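Local coordinates for protein TodX (Pseudomonas putida, PDB 3BS0) that probably carries aromatic hydrocarbons such as toluene across the outer membrane, as a beta-barrel relative of the long-chain fatty acid transporter FadL, at residues 25-30 against 85-90; 49-54 against 424-429; 399-404 against 417-422. All coordinates share one frame; numbering follows the deposited sequence.

Contact 1: residues 25-30 against 85-90; sequences TGNAAL and SYVAQL
Over one face of the Asn27 side-chain amide sits a methyl group of Val87, CG2, 3.5 Å from Asn27 CG and nearer still to OD1, while both oxygens of Ser85 lie at the nitrogen edge of the same group, close to the amide plane. With CG anti to its own carbonyl carbon (chi1 -72°), the asparagine reaches from the short 3-10 turn to strand 85-90. Its ND2 lies 3.1 Å from Ser85 O in a bent, weak hydrogen bond; a second one, to Ser85 OG, is less certain because the position of that hydroxyl is doubtful. The stronger partner of ND2 is the carbonyl of Gln45 on the adjoining strand 44-60, so the amide bridges two neighbouring strands, and Glu47 accepts a bond from the backbone N of Asn27. An asparagine suits this place, being short enough to fit and carrying an N-H group for buried carbonyls.

Ser85 and Val87, two apart on the strand, turn their side chains to the turn, whereas Tyr86 points away. Next to the amide, Leu30 adds an apolar touch, its CD1 4.4 Å from Val87 CG2. The turn is held by Ala29 N bonding to Gly26 O at 3.2 Å; Gly26 has a positive phi (100°), which a residue without a side chain adopts readily. Leu30 O accepts a hydrogen bond from the Ser154 hydroxyl. Such an N-terminal segment lodged against the inner wall of the barrel is the hatch, or plug, characteristic of the FadL family.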
loop_
_atom_site.group_PDB
_atom_site.type_symbol
_atom_site.label_atom_id
_atom_site.label_comp_id
_atom_site.label_asym_id
_atom_site.label_seq_id
_atom_site.Cartn_x
_atom_site.Cartn_y
_atom_site.Cartn_z
ATOM N N THR A 25 18.452 5.505 -6.197
ATOM C CA THR A 25 17.135 5.774 -5.662
ATOM C C THR A 25 17.247 6.116 -4.175
ATOM O O THR A 25 16.308 6.600 -3.560
ATOM C CB THR A 25 16.242 4.534 -5.910
ATOM O OG1 THR A 25 15.469 4.751 -7.100
ATOM C CG2 THR A 25 15.331 4.246 -4.717
ATOM N N GLY A 26 18.421 5.880 -3.606
ATOM C CA GLY A 26 18.614 6.186 -2.207
ATOM C C GLY A 26 18.493 4.935 -1.380
ATOM O O GLY A 26 18.461 3.835 -1.929
ATOM N N ASN A 27 18.416 5.088 -0.064
ATOM C CA ASN A 27 18.315 3.939 0.822
ATOM C C ASN A 27 17.090 3.052 0.583
ATOM O O ASN A 27 17.120 1.866 0.909
ATOM C CB ASN A 27 18.351 4.405 2.273
ATOM C CG ASN A 27 19.729 4.871 2.696
ATOM O OD1 ASN A 27 20.636 4.998 1.872
ATOM N ND2 ASN A 27 19.895 5.129 3.987
ATOM N N ALA A 28 16.031 3.610 -0.007
ATOM C CA ALA A 28 14.809 2.836 -0.268
ATOM C C ALA A 28 15.020 1.683 -1.257
ATOM O O ALA A 28 14.196 0.775 -1.344
ATOM C CB ALA A 28 13.707 3.753 -0.769
ATOM N N ALA A 29 16.125 1.715 -2.001
ATOM C CA ALA A 29 16.414 0.646 -2.949
ATOM C C ALA A 29 16.442 -0.669 -2.189
ATOM O O ALA A 29 16.399 -1.741 -2.785
ATOM C CB ALA A 29 17.744 0.880 -3.624
ATOM N N LEU A 30 16.507 -0.581 -0.864
ATOM C CA LEU A 30 16.532 -1.772 -0.033
ATOM C C LEU A 30 15.287 -2.639 -0.259
ATOM O O LEU A 30 15.282 -3.821 0.091
ATOM C CB LEU A 30 16.663 -1.381 1.447
ATOM C CG LEU A 30 18.080 -1.051 1.945
ATOM C CD1 LEU A 30 18.040 -0.395 3.308
ATOM C CD2 LEU A 30 18.893 -2.337 2.008
ATOM N N SER A 85 16.601 4.661 7.771
ATOM C CA SER A 85 17.458 3.672 7.132
ATOM C C SER A 85 18.887 4.149 7.044
ATOM O O SER A 85 19.164 5.358 6.962
ATOM C CB SER A 85 16.942 3.323 5.730
ATOM O OG SER A 85 17.067 4.413 4.835
ATOM N N TYR A 86 19.791 3.180 7.066
ATOM C CA TYR A 86 21.213 3.455 6.994
ATOM C C TYR A 86 21.890 2.465 6.051
ATOM O O TYR A 86 21.636 1.260 6.104
ATOM C CB TYR A 86 21.820 3.338 8.393
ATOM C CG TYR A 86 23.264 3.743 8.489
ATOM C CD1 TYR A 86 23.637 5.081 8.463
ATOM C CD2 TYR A 86 24.264 2.781 8.628
ATOM C CE1 TYR A 86 24.974 5.457 8.581
ATOM C CE2 TYR A 86 25.605 3.139 8.746
ATOM C CZ TYR A 86 25.957 4.475 8.727
ATOM O OH TYR A 86 27.288 4.829 8.876
ATOM N N VAL A 87 22.746 2.985 5.184
ATOM C CA VAL A 87 23.486 2.164 4.245
ATOM C C VAL A 87 24.975 2.397 4.457
ATOM O O VAL A 87 25.440 3.535 4.494
ATOM C CB VAL A 87 23.103 2.505 2.806
ATOM C CG1 VAL A 87 24.088 1.847 1.839
ATOM C CG2 VAL A 87 21.682 2.028 2.529
ATOM N N ALA A 88 25.722 1.307 4.589
ATOM C CA ALA A 88 27.167 1.384 4.831
ATOM C C ALA A 88 28.003 0.805 3.699
ATOM O O ALA A 88 27.647 -0.218 3.106
ATOM C CB ALA A 88 27.503 0.667 6.140
ATOM N N GLN A 89 29.123 1.458 3.407
ATOM C CA GLN A 89 30.022 1.000 2.344
ATOM C C GLN A 89 31.279 0.318 2.868
ATOM O O GLN A 89 32.094 0.939 3.530
ATOM C CB GLN A 89 30.445 2.166 1.452
ATOM C CG GLN A 89 31.557 1.810 0.474
ATOM C CD GLN A 89 31.922 2.957 -0.458
ATOM O OE1 GLN A 89 32.338 4.031 -0.016
ATOM N NE2 GLN A 89 31.759 2.738 -1.756
ATOM N N LEU A 90 31.421 -0.969 2.579
ATOM C CA LEU A 90 32.604 -1.725 2.973
ATOM C C LEU A 90 33.262 -2.121 1.661
ATOM O O LEU A 90 32.910 -3.139 1.075
ATOM C CB LEU A 90 32.231 -2.993 3.743
ATOM C CG LEU A 90 31.778 -2.991 5.209
ATOM C CD1 LEU A 90 31.628 -4.456 5.670
ATOM C CD2 LEU A 90 32.792 -2.264 6.091
#

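Contact 2: residues 49-54 against 424-429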
loop_
_atom_site.group_PDB
_atom_site.type_symbol
_atom_site.label_atom_id
_atom_site.label_comp_id
_atom_site.label_asym_id
_atom_site.label_seq_id
_atom_site.Cartn_x
_atom_site.Cartn_y
_atom_site.Cartn_z
ATOM N N GLY A 49 12.745 10.073 6.514
ATOM C CA GLY A 49 11.621 10.607 5.759
ATOM C C GLY A 49 10.212 10.393 6.285
ATOM O O GLY A 49 9.963 9.571 7.161
ATOM N N LEU A 50 9.281 11.151 5.712
ATOM C CA LEU A 50 7.881 11.096 6.084
ATOM C C LEU A 50 6.965 10.925 4.881
ATOM O O LEU A 50 7.011 11.698 3.929
ATOM C CB LEU A 50 7.514 12.370 6.822
ATOM C CG LEU A 50 8.261 12.559 8.132
ATOM C CD1 LEU A 50 8.205 14.016 8.520
ATOM C CD2 LEU A 50 7.645 11.685 9.209
ATOM N N ASP A 51 6.116 9.909 4.941
ATOM C CA ASP A 51 5.175 9.612 3.866
ATOM C C ASP A 51 3.765 10.029 4.290
ATOM O O ASP A 51 3.321 9.673 5.385
ATOM C CB ASP A 51 5.204 8.106 3.583
ATOM C CG ASP A 51 4.834 7.761 2.156
ATOM O OD1 ASP A 51 3.644 7.874 1.788
ATOM O OD2 ASP A 51 5.744 7.372 1.395
ATOM N N VAL A 52 3.076 10.799 3.446
ATOM C CA VAL A 52 1.701 11.213 3.735
ATOM C C VAL A 52 0.826 10.874 2.544
ATOM O O VAL A 52 1.101 11.313 1.431
ATOM C CB VAL A 52 1.552 12.729 3.988
ATOM C CG1 VAL A 52 0.846 12.943 5.315
ATOM C CG2 VAL A 52 2.896 13.420 3.966
ATOM N N VAL A 53 -0.237 10.114 2.791
ATOM C CA VAL A 53 -1.150 9.703 1.738
ATOM C C VAL A 53 -2.567 10.247 1.870
ATOM O O VAL A 53 -3.407 9.661 2.548
ATOM C CB VAL A 53 -1.237 8.167 1.659
ATOM C CG1 VAL A 53 -2.079 7.751 0.450
ATOM C CG2 VAL A 53 0.174 7.570 1.588
ATOM N N THR A 54 -2.826 11.370 1.207
ATOM C CA THR A 54 -4.145 11.992 1.205
ATOM C C THR A 54 -5.030 11.143 0.295
ATOM O O THR A 54 -4.547 10.572 -0.674
ATOM C CB THR A 54 -4.089 13.419 0.602
ATOM O OG1 THR A 54 -3.293 14.269 1.435
ATOM C CG2 THR A 54 -5.499 13.996 0.457
ATOM N N ASN A 424 0.099 12.175 -3.131
ATOM C CA ASN A 424 1.177 11.571 -2.356
ATOM C C ASN A 424 2.416 12.428 -2.131
ATOM O O ASN A 424 3.098 12.807 -3.076
ATOM C CB ASN A 424 1.599 10.261 -2.998
ATOM C CG ASN A 424 1.037 9.074 -2.274
ATOM O OD1 ASN A 424 -0.183 8.962 -2.090
ATOM N ND2 ASN A 424 1.921 8.171 -1.843
ATOM N N ALA A 425 2.715 12.706 -0.869
ATOM C CA ALA A 425 3.884 13.496 -0.534
ATOM C C ALA A 425 4.889 12.636 0.215
ATOM O O ALA A 425 4.534 11.941 1.171
ATOM C CB ALA A 425 3.480 14.674 0.317
ATOM N N VAL A 426 6.140 12.654 -0.234
ATOM C CA VAL A 426 7.205 11.898 0.426
ATOM C C VAL A 426 8.285 12.935 0.612
ATOM O O VAL A 426 8.486 13.778 -0.266
ATOM C CB VAL A 426 7.820 10.773 -0.457
ATOM C CG1 VAL A 426 8.728 9.895 0.397
ATOM C CG2 VAL A 426 6.736 9.944 -1.110
ATOM N N VAL A 427 8.971 12.894 1.744
ATOM C CA VAL A 427 10.035 13.853 1.976
ATOM C C VAL A 427 11.117 13.203 2.788
ATOM O O VAL A 427 10.839 12.431 3.693
ATOM C CB VAL A 427 9.542 15.100 2.736
ATOM C CG1 VAL A 427 10.668 16.132 2.831
ATOM C CG2 VAL A 427 8.341 15.690 2.032
ATOM N N SER A 428 12.363 13.496 2.457
ATOM C CA SER A 428 13.438 12.907 3.227
ATOM C C SER A 428 14.711 13.731 3.235
ATOM O O SER A 428 15.047 14.426 2.271
ATOM C CB SER A 428 13.728 11.466 2.748
ATOM O OG SER A 428 14.000 11.404 1.362
ATOM N N TYR A 429 15.398 13.661 4.361
ATOM C CA TYR A 429 16.653 14.357 4.525
ATOM C C TYR A 429 17.652 13.235 4.418
ATOM O O TYR A 429 17.429 12.154 4.958
ATOM C CB TYR A 429 16.727 15.016 5.898
ATOM C CG TYR A 429 18.093 15.559 6.206
ATOM C CD1 TYR A 429 18.625 16.611 5.470
ATOM C CD2 TYR A 429 18.878 14.982 7.205
ATOM C CE1 TYR A 429 19.903 17.072 5.714
ATOM C CE2 TYR A 429 20.165 15.435 7.462
ATOM C CZ TYR A 429 20.674 16.479 6.713
ATOM O OH TYR A 429 21.961 16.914 6.950
#
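Asp51 holds CG anti to its backbone N (chi1 -152°), and Val426 has CG2 anti to its carbonyl carbon; these two settings bring carboxylate and methyl together, with Asp51 OD2 3.7 Å from Val426 CG2. The side chains slant across one another on the face they share with Val53 and Asn424. That face looks into the barrel, where Arg14 of helix 11-15 packs on Val426 and makes a long, weak ion pair with Asp51, a fitting place for an acid.

Farther along, Val53 and Asn424 lie side by side and point the same way, both valine methyls against the same side of the amide group. An alanine at Asn424 would probably open a gap beside the methyls of Val53 and leave them freer to shift.

The backbones run antiparallel, their axes 175° apart, and join strand 44-60 to strand 417-433, the first and last long strands, so this is the seam that closes the beta barrel. Val52 and Ala425 form a hydrogen-bonded pair: Val52 N reaches Ala425 O at 2.9 Å, almost straight, and Ala425 N returns to Val52 O at 3.1 Å. Two residues along, at the next hydrogen-bonded pair, Val427 N bonds to Leu50 O at 3.2 Å, an oxygen also approached by Val426 CA.

On the outer face Val52 CG2 meets Ala425 CB at 3.9 Å, and the neighbouring Leu50 and Val427 lie on the surface, where apolar side chains are consistent with facing lipid. Gly49 stands opposite Ser428 in a non-hydrogen-bonded pair, and Ser428 also touches Ala11 of helix 11-15.

Contact 3: residues 399-404 against 417-422; sequences GLRERV and RQSHSQ
Gln418 N donates to Val404 O at 3.0 Å, coming from above the carbonyl plane rather than within it, and so fastens the end of the pairing nearest the connecting loop. Two residues inward, Glu402 and His420 exchange bonds in both directions: Glu402 N to His420 O and His420 N to Glu402 O are each 3.2 Å. Between these pairs Arg403 faces Ser419 without backbone bonds, and its CA comes within 3.4 Å of Gln418 O in a CA-H...O contact.

Beyond Glu402 the register slips by one residue, a beta bulge, before Gly399 and Gln422 pair; Gln422 N meets Gly399 O at 3.1 Å on a lone pair. In the bulge His420 O also receives a CA-H...O contact from Arg401 CA, at 3.3 Å.

Arg401 is the side chain that crosses to the other strand. It sets out with CG anti to the backbone N and bends at chi3 (-73°), which swings NE round toward Ser421. One face of its guanidinium then lies over the backbone, with Ser421 N 3.6 Å from the plane and toward the rim. The arginine's charge is met by Asp56, a salt bridge to strand 44-60 for which the length of an arginine is well suited. The Ser419 hydroxyl bonds to Lys58 O on that same strand. Glu402, on the face it shares with His420 and Gln418, reaches Lys375 N. Two antiparallel strands that follow one another in the chain form a beta hairpin, here interrupted by a bulge, the repeating element of an up-and-down outer-membrane barrel.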
loop_
_atom_site.group_PDB
_atom_site.type_symbol
_atom_site.label_atom_id
_atom_site.label_comp_id
_atom_site.label_asym_id
_atom_site.label_seq_id
_atom_site.Cartn_x
_atom_site.Cartn_y
_atom_site.Cartn_z
ATOM N N GLY A 399 -2.559 10.228 -7.898
ATOM C CA GLY A 399 -3.215 9.061 -8.444
ATOM C C GLY A 399 -4.433 9.596 -9.163
ATOM O O GLY A 399 -5.384 10.038 -8.527
ATOM N N LEU A 400 -4.392 9.587 -10.490
ATOM C CA LEU A 400 -5.504 10.095 -11.290
ATOM C C LEU A 400 -6.856 9.557 -10.840
ATOM O O LEU A 400 -7.019 8.364 -10.550
ATOM C CB LEU A 400 -5.265 9.792 -12.771
ATOM C CG LEU A 400 -4.033 10.535 -13.295
ATOM C CD1 LEU A 400 -3.832 10.214 -14.756
ATOM C CD2 LEU A 400 -4.209 12.042 -13.102
ATOM N N ARG A 401 -7.819 10.468 -10.784
ATOM C CA ARG A 401 -9.171 10.168 -10.346
ATOM C C ARG A 401 -10.021 9.423 -11.362
ATOM O O ARG A 401 -10.194 9.878 -12.486
ATOM C CB ARG A 401 -9.870 11.471 -9.954
ATOM C CG ARG A 401 -11.384 11.387 -9.839
ATOM C CD ARG A 401 -11.929 12.652 -9.206
ATOM N NE ARG A 401 -11.650 12.723 -7.769
ATOM C CZ ARG A 401 -12.493 12.320 -6.821
ATOM N NH1 ARG A 401 -13.677 11.815 -7.148
ATOM N NH2 ARG A 401 -12.158 12.422 -5.541
ATOM N N GLU A 402 -10.559 8.278 -10.967
ATOM C CA GLU A 402 -11.407 7.533 -11.877
ATOM C C GLU A 402 -12.778 7.278 -11.253
ATOM O O GLU A 402 -12.885 7.035 -10.052
ATOM C CB GLU A 402 -10.731 6.222 -12.274
ATOM C CG GLU A 402 -10.307 5.346 -11.121
ATOM C CD GLU A 402 -9.400 4.212 -11.565
ATOM O OE1 GLU A 402 -8.220 4.470 -11.937
ATOM O OE2 GLU A 402 -9.884 3.059 -11.543
ATOM N N ARG A 403 -13.819 7.381 -12.078
ATOM C CA ARG A 403 -15.201 7.152 -11.647
ATOM C C ARG A 403 -15.494 5.669 -11.856
ATOM O O ARG A 403 -14.717 4.977 -12.503
ATOM C CB ARG A 403 -16.181 8.010 -12.470
ATOM C CG ARG A 403 -16.454 9.445 -11.940
ATOM C CD ARG A 403 -15.264 10.403 -12.100
ATOM N NE ARG A 403 -15.675 11.804 -12.272
ATOM C CZ ARG A 403 -14.844 12.792 -12.611
ATOM N NH1 ARG A 403 -13.556 12.539 -12.807
ATOM N NH2 ARG A 403 -15.299 14.029 -12.778
ATOM N N VAL A 404 -16.600 5.173 -11.320
ATOM C CA VAL A 404 -16.923 3.756 -11.471
ATOM C C VAL A 404 -18.107 3.326 -10.586
ATOM O O VAL A 404 -18.045 3.426 -9.361
ATOM C CB VAL A 404 -15.667 2.894 -11.131
ATOM C CG1 VAL A 404 -15.238 3.151 -9.697
ATOM C CG2 VAL A 404 -15.938 1.423 -11.378
ATOM N N ARG A 417 -22.188 4.471 -6.834
ATOM C CA ARG A 417 -21.226 5.012 -7.774
ATOM C C ARG A 417 -20.152 5.668 -6.936
ATOM O O ARG A 417 -20.442 6.293 -5.929
ATOM C CB ARG A 417 -21.866 5.968 -8.802
ATOM C CG ARG A 417 -22.552 7.190 -8.288
ATOM C CD ARG A 417 -23.355 7.835 -9.434
ATOM N NE ARG A 417 -24.087 9.017 -8.980
ATOM C CZ ARG A 417 -23.559 10.229 -8.858
ATOM N NH1 ARG A 417 -22.291 10.443 -9.168
ATOM N NH2 ARG A 417 -24.296 11.217 -8.383
ATOM N N GLN A 418 -18.903 5.472 -7.340
ATOM C CA GLN A 418 -17.773 5.984 -6.596
ATOM C C GLN A 418 -16.812 6.766 -7.465
ATOM O O GLN A 418 -16.650 6.478 -8.653
ATOM C CB GLN A 418 -17.030 4.820 -5.947
ATOM C CG GLN A 418 -16.175 5.175 -4.734
ATOM C CD GLN A 418 -15.568 3.934 -4.076
ATOM O OE1 GLN A 418 -14.592 3.359 -4.571
ATOM N NE2 GLN A 418 -16.163 3.506 -2.970
ATOM N N SER A 419 -16.183 7.767 -6.854
ATOM C CA SER A 419 -15.199 8.611 -7.528
ATOM C C SER A 419 -14.015 8.641 -6.576
ATOM O O SER A 419 -14.161 8.974 -5.397
ATOM C CB SER A 419 -15.769 10.012 -7.768
ATOM O OG SER A 419 -16.421 10.510 -6.612
ATOM N N HIS A 420 -12.838 8.309 -7.085
ATOM C CA HIS A 420 -11.670 8.216 -6.219
ATOM C C HIS A 420 -10.331 8.685 -6.798
ATOM O O HIS A 420 -9.881 8.196 -7.838
ATOM C CB HIS A 420 -11.605 6.748 -5.742
ATOM C CG HIS A 420 -10.301 6.337 -5.158
ATOM N ND1 HIS A 420 -9.581 7.138 -4.300
ATOM C CD2 HIS A 420 -9.597 5.191 -5.285
ATOM C CE1 HIS A 420 -8.486 6.504 -3.925
ATOM N NE2 HIS A 420 -8.473 5.318 -4.507
ATOM N N SER A 421 -9.702 9.635 -6.108
ATOM C CA SER A 421 -8.400 10.166 -6.522
ATOM C C SER A 421 -7.470 10.135 -5.315
ATOM O O SER A 421 -7.921 9.924 -4.187
ATOM C CB SER A 421 -8.529 11.606 -7.050
ATOM O OG SER A 421 -8.631 12.557 -6.005
ATOM N N GLN A 422 -6.180 10.357 -5.536
ATOM C CA GLN A 422 -5.237 10.308 -4.426
ATOM C C GLN A 422 -3.916 11.026 -4.662
ATOM O O GLN A 422 -3.288 10.824 -5.687
ATOM C CB GLN A 422 -4.949 8.852 -4.098
ATOM C CG GLN A 422 -4.184 8.641 -2.833
ATOM C CD GLN A 422 -3.455 7.312 -2.822
ATOM O OE1 GLN A 422 -2.404 7.153 -3.465
ATOM N NE2 GLN A 422 -4.013 6.341 -2.102
#

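From the N terminus, residues 25-30 of the plug come first, then 49-54 on the first long strand, then 85-90, with which contact 1 closes a loop of 54 residues. Because 49-54 lies inside that loop and its partner 424-429 far outside it, contacts 1 and 2 cross. Contact 2 spans almost the whole chain and shuts the barrel; contact 3, a local hairpin, is nested within it. Strand 417-433 serves both, and Thr54 and Val53 touch Gln422 where they adjoin. Contacts 1 and 3, about 17 Å apart at their nearest atoms, lie on opposite sides of the chain's centre: one ties plug to wall, the other joins wall strands.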